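Local coordinates for protein 5'-Methylthioadenosine Nucleosidase (Arabidopsis thaliana, PDB 2H8G) that belongs to the phosphorylase superfamily of nucleosidases and phosphorylases and holds adenine in a pocket of its mixed alpha/beta fold, at residues A[97-100]-A[101-105]; A[31-35]-A[36-40]. All coordinates share one frame; numbering follows the deposited sequence.

Followed from the N terminus, the chain meets contact 2 first: strand 28-32 ends, the backbone turns, and helix 36-45 begins, where side chains of residues 33-39 pack across the turn. Contact 1 comes later, within helix 92-106. Contact 2 is complete before contact 1 begins; they neither nest nor cross, and each is local, enclosing no long loop. Space brings them together. Helix 92-106 joins strand 72-78 to strand 110-119, the two parallel neighbours of strand 28-32, and so forms a crossover past that strand. Ile98 CD1 consequently meets Val32 CG1 at 3.7 Å, and Thr99 also packs on Val32, tying the crossover helix to the strand that leads into contact 2.

Contact 1. Residues A[97-100]-A[101-105]; sequences LITF and ASIQA
Residues 97-100 pass into 101-105 as one unbroken run of alpha helix, in which the amides of Ala101, Ser102, Ile103 and Gln104 bond to the carbonyls of Leu97, Ile98, Thr99 and Phe100. Side chains add to this ladder most clearly at Ile98 O. Ser102 OG gives it a short hydrogen bond of 2.5 Å, while Ser102 N gives a second of 2.9 Å to the same Ile98 O. The two donors approach from opposite faces of the carbonyl plane. The hydroxyl can turn back in this way because it stands beside its own backbone N (chi1 -62°), facing the preceding turn.

A second i to i+4 pair is apolar. Thr99 and Ile103 run alongside each other in the same direction, with Thr99 CG2 3.9 Å from Ile103 CD1. With the methyl turned to its neighbour, the Thr99 hydroxyl is left for a bond to Ala95 O, one turn earlier. Val209 of helix 203-212 and Ile111 of strand 110-119 cover this side.

The third pair joins Phe100 and Gln104. Gln104 CG lies 4.3 Å above the plane of the Phe100 ring, offset toward its rim, and Gln104 CD comes to 3.4 Å from Phe100 CZ. The amide and ring planes are inclined at 45°, so the amide is not stacked flat on the ring. The Phe100 ring also meets Trp62 of the second subunit, and Leu56 of that second subunit touches Gln104.

Thr99 and Ile103 thus face the subunit's own core, while Leu97, Phe100, Ala101 and Gln104 meet the second subunit; the buried Ser102 hydroxyl finds its acceptor within the helix, at a carbonyl one turn back.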
ATOM      1  N   LEU A  97       1.815   2.698  -5.120  1.00 16.12           N
ATOM      2  CA  LEU A  97       1.065   3.274  -6.236  1.00 17.51           C
ATOM      3  C   LEU A  97       1.958   3.965  -7.261  1.00 17.49           C
ATOM      4  O   LEU A  97       1.815   3.735  -8.464  1.00 17.66           O
ATOM      5  CB  LEU A  97       0.017   4.262  -5.723  1.00 17.44           C
ATOM      6  CG  LEU A  97      -1.110   3.673  -4.875  1.00 18.84           C
ATOM      7  CD1 LEU A  97      -1.889   4.791  -4.215  1.00 19.95           C
ATOM      8  CD2 LEU A  97      -2.016   2.822  -5.750  1.00 20.74           C
ATOM      9  N   ILE A  98       2.886   4.803  -6.807  1.00 18.55           N
ATOM     10  CA  ILE A  98       3.751   5.485  -7.765  1.00 19.34           C
ATOM     11  C   ILE A  98       4.728   4.523  -8.429  1.00 19.56           C
ATOM     12  O   ILE A  98       5.130   4.730  -9.571  1.00 18.88           O
ATOM     13  CB  ILE A  98       4.519   6.669  -7.125  1.00 21.23           C
ATOM     14  CG1 ILE A  98       5.519   6.178  -6.077  1.00 19.29           C
ATOM     15  CG2 ILE A  98       3.526   7.636  -6.504  1.00 23.59           C
ATOM     16  CD1 ILE A  98       6.347   7.296  -5.468  1.00 27.10           C
ATOM     17  N   THR A  99       5.107   3.460  -7.726  1.00 17.01           N
ATOM     18  CA  THR A  99       6.007   2.476  -8.313  1.00 17.12           C
ATOM     19  C   THR A  99       5.249   1.752  -9.431  1.00 18.21           C
ATOM     20  O   THR A  99       5.773   1.565 -10.532  1.00 18.55           O
ATOM     21  CB  THR A  99       6.479   1.440  -7.270  1.00 17.72           C
ATOM     22  OG1 THR A  99       7.200   2.107  -6.230  1.00 17.98           O
ATOM     23  CG2 THR A  99       7.386   0.407  -7.920  1.00 17.71           C
ATOM     24  N   PHE A 100       4.008   1.367  -9.143  1.00 17.35           N
ATOM     25  CA  PHE A 100       3.176   0.672 -10.114  1.00 17.97           C
ATOM     26  C   PHE A 100       2.922   1.544 -11.343  1.00 18.40           C
ATOM     27  O   PHE A 100       3.150   1.115 -12.473  1.00 20.17           O
ATOM     28  CB  PHE A 100       1.836   0.291  -9.480  1.00 18.24           C
ATOM     29  CG  PHE A 100       0.875  -0.359 -10.434  1.00 18.24           C
ATOM     30  CD1 PHE A 100       1.050  -1.682 -10.828  1.00 20.57           C
ATOM     31  CD2 PHE A 100      -0.194   0.360 -10.957  1.00 21.49           C
ATOM     32  CE1 PHE A 100       0.169  -2.278 -11.734  1.00 21.05           C
ATOM     33  CE2 PHE A 100      -1.078  -0.226 -11.861  1.00 23.50           C
ATOM     34  CZ  PHE A 100      -0.894  -1.546 -12.248  1.00 21.10           C
ATOM     35  N   ALA A 101       2.460   2.770 -11.119  1.00 20.01           N
ATOM     36  CA  ALA A 101       2.163   3.676 -12.227  1.00 19.74           C
ATOM     37  C   ALA A 101       3.405   4.042 -13.039  1.00 20.88           C
ATOM     38  O   ALA A 101       3.348   4.117 -14.270  1.00 22.44           O
ATOM     39  CB  ALA A 101       1.481   4.937 -11.697  1.00 20.14           C
ATOM     40  N   SER A 102       4.522   4.264 -12.352  1.00 20.49           N
ATOM     41  CA  SER A 102       5.778   4.617 -13.013  1.00 21.19           C
ATOM     42  C   SER A 102       6.285   3.487 -13.899  1.00 22.24           C
ATOM     43  O   SER A 102       6.802   3.731 -14.995  1.00 23.14           O
ATOM     44  CB  SER A 102       6.841   4.970 -11.969  1.00 24.15           C
ATOM     45  OG  SER A 102       6.438   6.101 -11.221  1.00 28.78           O
ATOM     46  N   ILE A 103       6.146   2.251 -13.428  1.00 20.76           N
ATOM     47  CA  ILE A 103       6.592   1.100 -14.205  1.00 21.91           C
ATOM     48  C   ILE A 103       5.768   0.960 -15.481  1.00 21.38           C
ATOM     49  O   ILE A 103       6.318   0.768 -16.565  1.00 23.67           O
ATOM     50  CB  ILE A 103       6.470  -0.211 -13.400  1.00 21.28           C
ATOM     51  CG1 ILE A 103       7.512  -0.229 -12.280  1.00 20.29           C
ATOM     52  CG2 ILE A 103       6.659  -1.420 -14.326  1.00 21.98           C
ATOM     53  CD1 ILE A 103       7.387  -1.417 -11.344  1.00 21.91           C
ATOM     54  N   GLN A 104       4.449   1.061 -15.351  1.00 21.63           N
ATOM     55  CA  GLN A 104       3.571   0.917 -16.511  1.00 22.77           C
ATOM     56  C   GLN A 104       3.686   2.047 -17.527  1.00 24.86           C
ATOM     57  O   GLN A 104       3.547   1.822 -18.731  1.00 25.88           O
ATOM     58  CB  GLN A 104       2.116   0.764 -16.055  1.00 22.99           C
ATOM     59  CG  GLN A 104       1.846  -0.589 -15.412  1.00 24.33           C
ATOM     60  CD  GLN A 104       0.374  -0.921 -15.300  1.00 26.07           C
ATOM     61  OE1 GLN A 104      -0.004  -2.095 -15.255  1.00 30.18           O
ATOM     62  NE2 GLN A 104      -0.466   0.105 -15.246  1.00 27.06           N
ATOM     63  N   ALA A 105       3.955   3.257 -17.055  1.00 24.85           N
ATOM     64  CA  ALA A 105       4.071   4.397 -17.955  1.00 24.60           C
ATOM     65  C   ALA A 105       5.483   4.636 -18.484  1.00 25.88           C
ATOM     66  O   ALA A 105       5.664   4.927 -19.669  1.00 27.36           O
ATOM     67  CB  ALA A 105       3.567   5.652 -17.267  1.00 25.27           C
TER

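Contact 2. Residues A[31-35]-A[36-40]; sequences FVIAM and QAEAL
Met35 and Glu38 exchange the hydrogen bonds that start helix 36-45. Met35, at the N-cap, gives its amide to Glu38 OE1 (N to OE1 2.9 Å), which is approached from above the carboxylate plane. This is one of the two bonds of a capping box, N-cap amide to N3 carboxylate; methionine has no polar side chain to return the other. Glu38 CG stands anti to its carbonyl carbon (chi1 -60°), and the chain extends beyond it to carry the carboxylate back to that amide. Met35 O takes two amides: Ala39 N, in the carbonyl plane, and Glu38 N, well above it. A water bonded to Ala34 N also lies 2.8 Å from Glu38 OE1, near enough to bridge the two.

Among apolar contacts, the side chains of Ile33 and Glu38 run antiparallel, with Ile33 CG2 3.4 Å from Glu38 CB. Ile33 CD1 rests 3.9 Å from Ala39 CB.

In separate van der Waals packing, Met35 lies against the carboxylate, its SD 3.9 Å from Glu38 CD, and reaches Phe237 of the adenine pocket.

Bonded to the Met35 amide at OE1 and to Thr116 at OE2, the Glu38 carboxylate is probably restrained in rotation, about 6 Å from the bound adenine.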
ATOM      1  N   PHE A  31      13.848   6.502 -10.261  1.00 19.60           N
ATOM      2  CA  PHE A  31      14.115   6.608  -8.832  1.00 19.24           C
ATOM      3  C   PHE A  31      12.763   6.832  -8.175  1.00 19.39           C
ATOM      4  O   PHE A  31      12.007   7.705  -8.601  1.00 20.22           O
ATOM      5  CB  PHE A  31      14.982   7.826  -8.491  1.00 19.47           C
ATOM      6  CG  PHE A  31      16.456   7.613  -8.678  1.00 20.15           C
ATOM      7  CD1 PHE A  31      17.031   7.689  -9.943  1.00 24.95           C
ATOM      8  CD2 PHE A  31      17.280   7.361  -7.582  1.00 20.50           C
ATOM      9  CE1 PHE A  31      18.406   7.517 -10.115  1.00 25.31           C
ATOM     10  CE2 PHE A  31      18.658   7.188  -7.743  1.00 21.88           C
ATOM     11  CZ  PHE A  31      19.219   7.268  -9.013  1.00 26.63           C
ATOM     12  N   VAL A  32      12.448   6.033  -7.160  1.00 19.16           N
ATOM     13  CA  VAL A  32      11.208   6.210  -6.420  1.00 18.36           C
ATOM     14  C   VAL A  32      11.688   6.800  -5.102  1.00 19.15           C
ATOM     15  O   VAL A  32      12.435   6.154  -4.363  1.00 18.41           O
ATOM     16  CB  VAL A  32      10.490   4.873  -6.165  1.00 16.99           C
ATOM     17  CG1 VAL A  32       9.321   5.093  -5.215  1.00 18.31           C
ATOM     18  CG2 VAL A  32       9.991   4.295  -7.486  1.00 17.80           C
ATOM     19  N   ILE A  33      11.291   8.042  -4.834  1.00 18.27           N
ATOM     20  CA  ILE A  33      11.710   8.755  -3.628  1.00 18.74           C
ATOM     21  C   ILE A  33      10.491   9.324  -2.908  1.00 18.86           C
ATOM     22  O   ILE A  33       9.713  10.087  -3.480  1.00 21.24           O
ATOM     23  CB  ILE A  33      12.703   9.880  -4.004  1.00 19.93           C
ATOM     24  CG1 ILE A  33      13.889   9.265  -4.763  1.00 19.98           C
ATOM     25  CG2 ILE A  33      13.183  10.611  -2.757  1.00 20.33           C
ATOM     26  CD1 ILE A  33      14.947  10.258  -5.213  1.00 21.59           C
ATOM     27  N   ALA A  34      10.340   8.951  -1.641  1.00 18.33           N
ATOM     28  CA  ALA A  34       9.193   9.363  -0.839  1.00 18.30           C
ATOM     29  C   ALA A  34       9.058  10.844  -0.510  1.00 20.12           C
ATOM     30  O   ALA A  34       7.953  11.387  -0.560  1.00 21.43           O
ATOM     31  CB  ALA A  34       9.167   8.565   0.452  1.00 18.97           C
ATOM     32  N   MET A  35      10.162  11.489  -0.155  1.00 21.29           N
ATOM     33  CA  MET A  35      10.127  12.905   0.215  1.00 22.37           C
ATOM     34  C   MET A  35      10.758  13.804  -0.842  1.00 24.63           C
ATOM     35  O   MET A  35      11.831  13.509  -1.357  1.00 23.59           O
ATOM     36  CB  MET A  35      10.850  13.107   1.548  1.00 24.45           C
ATOM     37  CG  MET A  35      10.303  12.255   2.683  1.00 26.61           C
ATOM     38  SD  MET A  35      11.243  12.464   4.213  1.00 31.37           S
ATOM     39  CE  MET A  35      10.517  13.976   4.851  1.00 31.64           C
ATOM     40  N   GLN A  36      10.091  14.912  -1.157  1.00 26.23           N
ATOM     41  CA  GLN A  36      10.619  15.837  -2.154  1.00 30.31           C
ATOM     42  C   GLN A  36      12.003  16.314  -1.722  1.00 29.78           C
ATOM     43  O   GLN A  36      12.873  16.547  -2.559  1.00 29.19           O
ATOM     44  CB  GLN A  36       9.702  17.054  -2.311  1.00 33.65           C
ATOM     45  CG  GLN A  36       9.849  18.088  -1.201  1.00 38.94           C
ATOM     46  CD  GLN A  36       9.423  19.483  -1.632  1.00 41.55           C
ATOM     47  OE1 GLN A  36       9.872  19.992  -2.660  1.00 43.44           O
ATOM     48  NE2 GLN A  36       8.559  20.109  -0.842  1.00 42.45           N
ATOM     49  N   ALA A  37      12.197  16.452  -0.411  1.00 29.55           N
ATOM     50  CA  ALA A  37      13.468  16.911   0.144  1.00 30.76           C
ATOM     51  C   ALA A  37      14.594  15.917  -0.106  1.00 30.52           C
ATOM     52  O   ALA A  37      15.767  16.291  -0.130  1.00 31.27           O
ATOM     53  CB  ALA A  37      13.321  17.164   1.632  1.00 30.17           C
ATOM     54  N   GLU A  38      14.239  14.648  -0.274  1.00 29.00           N
ATOM     55  CA  GLU A  38      15.233  13.615  -0.541  1.00 28.39           C
ATOM     56  C   GLU A  38      15.563  13.633  -2.033  1.00 27.80           C
ATOM     57  O   GLU A  38      16.673  13.288  -2.441  1.00 28.88           O
ATOM     58  CB  GLU A  38      14.689  12.224  -0.164  1.00 26.31           C
ATOM     59  CG  GLU A  38      14.292  12.046   1.300  1.00 28.31           C
ATOM     60  CD  GLU A  38      13.585  10.713   1.568  1.00 26.96           C
ATOM     61  OE1 GLU A  38      12.685  10.342   0.787  1.00 23.81           O
ATOM     62  OE2 GLU A  38      13.917  10.043   2.571  1.00 25.66           O
ATOM     63  N   ALA A  39      14.591  14.055  -2.839  1.00 26.97           N
ATOM     64  CA  ALA A  39      14.750  14.092  -4.289  1.00 27.96           C
ATOM     65  C   ALA A  39      15.386  15.359  -4.847  1.00 29.44           C
ATOM     66  O   ALA A  39      16.182  15.292  -5.784  1.00 29.66           O
ATOM     67  CB  ALA A  39      13.402  13.866  -4.964  1.00 27.02           C
ATOM     68  N   LEU A  40      15.034  16.509  -4.283  1.00 31.56           N
ATOM     69  CA  LEU A  40      15.571  17.779  -4.768  1.00 32.29           C
ATOM     70  C   LEU A  40      17.085  17.790  -4.958  1.00 32.74           C
ATOM     71  O   LEU A  40      17.575  18.218  -6.003  1.00 32.03           O
ATOM     72  CB  LEU A  40      15.155  18.929  -3.844  1.00 33.66           C
ATOM     73  CG  LEU A  40      13.676  19.326  -3.905  1.00 35.63           C
ATOM     74  CD1 LEU A  40      13.394  20.420  -2.885  1.00 36.53           C
ATOM     75  CD2 LEU A  40      13.327  19.796  -5.314  1.00 36.39           C
TER
HETATM   76  O   HOH W   1      12.529   7.728  -0.251  1.00 20.43           O